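PDB 4LRV: DNA sulfur modification protein DndE, which takes part in the phosphorothioation of DNA, the replacement of a non-bridging phosphate oxygen by sulfur, and probably binds DNA in that pathway. Local coordinates for residues L34-S39 with K92-H97. Numbering follows the deposited sequence.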
loop_
_atom_site.group_PDB
_atom_site.type_symbol
_atom_site.label_atom_id
_atom_site.label_comp_id
_atom_site.label_asym_id
_atom_site.label_seq_id
_atom_site.Cartn_x
_atom_site.Cartn_y
_atom_site.Cartn_z
ATOM N N LEU A 34 4.897 14.497 -5.246
ATOM C CA LEU A 34 3.785 15.414 -5.003
ATOM C C LEU A 34 4.187 16.891 -5.060
ATOM O O LEU A 34 3.469 17.711 -5.621
ATOM C CB LEU A 34 3.137 15.108 -3.656
ATOM C CG LEU A 34 2.675 13.670 -3.438
ATOM C CD1 LEU A 34 2.258 13.487 -1.994
ATOM C CD2 LEU A 34 1.541 13.275 -4.416
ATOM N N ALA A 35 5.328 17.227 -4.475
ATOM C CA ALA A 35 5.832 18.592 -4.522
ATOM C C ALA A 35 6.117 19.008 -5.971
ATOM O O ALA A 35 5.633 20.040 -6.422
ATOM C CB ALA A 35 7.063 18.713 -3.669
ATOM N N PHE A 36 6.872 18.190 -6.707
ATOM C CA PHE A 36 7.135 18.451 -8.122
ATOM C C PHE A 36 5.863 18.803 -8.895
ATOM O O PHE A 36 5.817 19.825 -9.584
ATOM C CB PHE A 36 7.852 17.266 -8.793
ATOM C CG PHE A 36 8.233 17.520 -10.231
ATOM C CD1 PHE A 36 9.330 18.306 -10.544
ATOM C CD2 PHE A 36 7.485 16.978 -11.273
ATOM C CE1 PHE A 36 9.680 18.553 -11.865
ATOM C CE2 PHE A 36 7.830 17.219 -12.609
ATOM C CZ PHE A 36 8.930 18.012 -12.898
ATOM N N PHE A 37 4.835 17.962 -8.783
ATOM C CA PHE A 37 3.611 18.176 -9.567
ATOM C C PHE A 37 2.737 19.335 -9.088
ATOM O O PHE A 37 2.027 19.929 -9.891
ATOM C CB PHE A 37 2.796 16.892 -9.736
ATOM C CG PHE A 37 3.437 15.895 -10.657
ATOM C CD1 PHE A 37 3.711 16.228 -11.977
ATOM C CD2 PHE A 37 3.786 14.633 -10.199
ATOM C CE1 PHE A 37 4.324 15.329 -12.829
ATOM C CE2 PHE A 37 4.397 13.716 -11.042
ATOM C CZ PHE A 37 4.666 14.063 -12.367
ATOM N N ARG A 38 2.787 19.678 -7.804
ATOM C CA ARG A 38 1.995 20.809 -7.366
ATOM C C ARG A 38 2.710 22.096 -7.775
ATOM O O ARG A 38 2.094 23.124 -8.018
ATOM C CB ARG A 38 1.644 20.735 -5.864
ATOM C CG ARG A 38 2.564 21.474 -4.907
ATOM C CD ARG A 38 1.869 21.719 -3.563
ATOM N NE ARG A 38 1.464 20.476 -2.902
ATOM C CZ ARG A 38 2.166 19.852 -1.951
ATOM N NH1 ARG A 38 3.331 20.340 -1.532
ATOM N NH2 ARG A 38 1.704 18.721 -1.417
ATOM N N SER A 39 4.021 22.010 -7.894
ATOM C CA SER A 39 4.811 23.124 -8.365
ATOM C C SER A 39 4.596 23.348 -9.865
ATOM O O SER A 39 4.341 24.459 -10.332
ATOM C CB SER A 39 6.270 22.840 -8.084
ATOM O OG SER A 39 7.056 23.932 -8.462
ATOM N N LYS A 92 18.804 20.569 -11.754
ATOM C CA LYS A 92 18.493 21.808 -11.035
ATOM C C LYS A 92 17.008 22.163 -11.191
ATOM O O LYS A 92 16.356 22.532 -10.220
ATOM C CB LYS A 92 19.367 22.958 -11.531
ATOM C CG LYS A 92 20.835 22.867 -11.123
ATOM C CD LYS A 92 21.695 23.857 -11.895
ATOM C CE LYS A 92 23.043 24.069 -11.198
ATOM N NZ LYS A 92 24.017 24.823 -12.047
ATOM N N ALA A 93 16.476 22.020 -12.406
ATOM C CA ALA A 93 15.072 22.318 -12.674
ATOM C C ALA A 93 14.126 21.400 -11.899
ATOM O O ALA A 93 13.188 21.887 -11.270
ATOM C CB ALA A 93 14.786 22.254 -14.154
ATOM N N TRP A 94 14.382 20.086 -11.938
ATOM C CA TRP A 94 13.604 19.109 -11.147
ATOM C C TRP A 94 13.671 19.444 -9.653
ATOM O O TRP A 94 12.651 19.474 -8.980
ATOM C CB TRP A 94 14.050 17.645 -11.401
ATOM C CG TRP A 94 13.497 16.661 -10.362
ATOM C CD1 TRP A 94 12.219 16.214 -10.271
ATOM C CD2 TRP A 94 14.210 16.057 -9.262
ATOM N NE1 TRP A 94 12.085 15.367 -9.193
ATOM C CE2 TRP A 94 13.290 15.255 -8.558
ATOM C CE3 TRP A 94 15.536 16.116 -8.810
ATOM C CZ2 TRP A 94 13.646 14.515 -7.425
ATOM C CZ3 TRP A 94 15.889 15.392 -7.685
ATOM C CH2 TRP A 94 14.947 14.594 -7.003
ATOM N N ALA A 95 14.874 19.707 -9.152
ATOM C CA ALA A 95 15.071 20.080 -7.747
ATOM C C ALA A 95 14.378 21.389 -7.364
ATOM O O ALA A 95 13.721 21.468 -6.330
ATOM C CB ALA A 95 16.559 20.149 -7.413
ATOM N N ALA A 96 14.519 22.412 -8.201
ATOM C CA ALA A 96 13.871 23.685 -7.946
ATOM C C ALA A 96 12.355 23.500 -7.809
ATOM O O ALA A 96 11.737 24.088 -6.914
ATOM C CB ALA A 96 14.202 24.687 -9.043
ATOM N N HIS A 97 11.772 22.683 -8.689
ATOM C CA HIS A 97 10.361 22.355 -8.622
ATOM C C HIS A 97 9.968 21.585 -7.364
ATOM O O HIS A 97 8.896 21.810 -6.817
ATOM C CB HIS A 97 9.909 21.592 -9.871
ATOM C CG HIS A 97 9.428 22.481 -10.972
ATOM N ND1 HIS A 97 10.052 22.556 -12.201
ATOM C CD2 HIS A 97 8.402 23.362 -11.013
ATOM C CE1 HIS A 97 9.415 23.428 -12.959
ATOM N NE2 HIS A 97 8.411 23.933 -12.263
#
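An aromatic cluster of F36, W94 and H97 sits near the centre of the chain, where helix 28-40 crosses helix 87-103 almost at right angles (89° between the local axes, 9.1 Å apart). F36 and H97 carry the contact: with CG of F36 anti to its backbone N, its CD1 and CE1 each touch both H97 CB and W94 CD1. F36 CD1 is 3.4 Å from H97 CB and 3.6 Å from W94 CD1. The five-membered ring of W94 meets the F36 ring obliquely, with centroids 5.3 Å apart, and the imidazole stands steeply to the phenyl at 76°. S39 OG lies 2.9 Å from H97 CD2, at the ring edge and near its plane, a close contact and not a hydrogen bond; this hydroxyl, anti to the backbone N, is hydrogen-bonded to D100, one turn further along helix 87-103. An alanine in place of H97 would keep the CB that F36 touches but remove the imidazole, which would probably loosen the packing beside S39 and F44. Farther out, W66 packs edge-to-face with W94 and F44 does so with H97, while T74 and L78 of helix 71-81 touch F36. Within its own helix, H97 ND1 makes a weak hydrogen bond to A93 O, 3.3 Å long and bent to 128°.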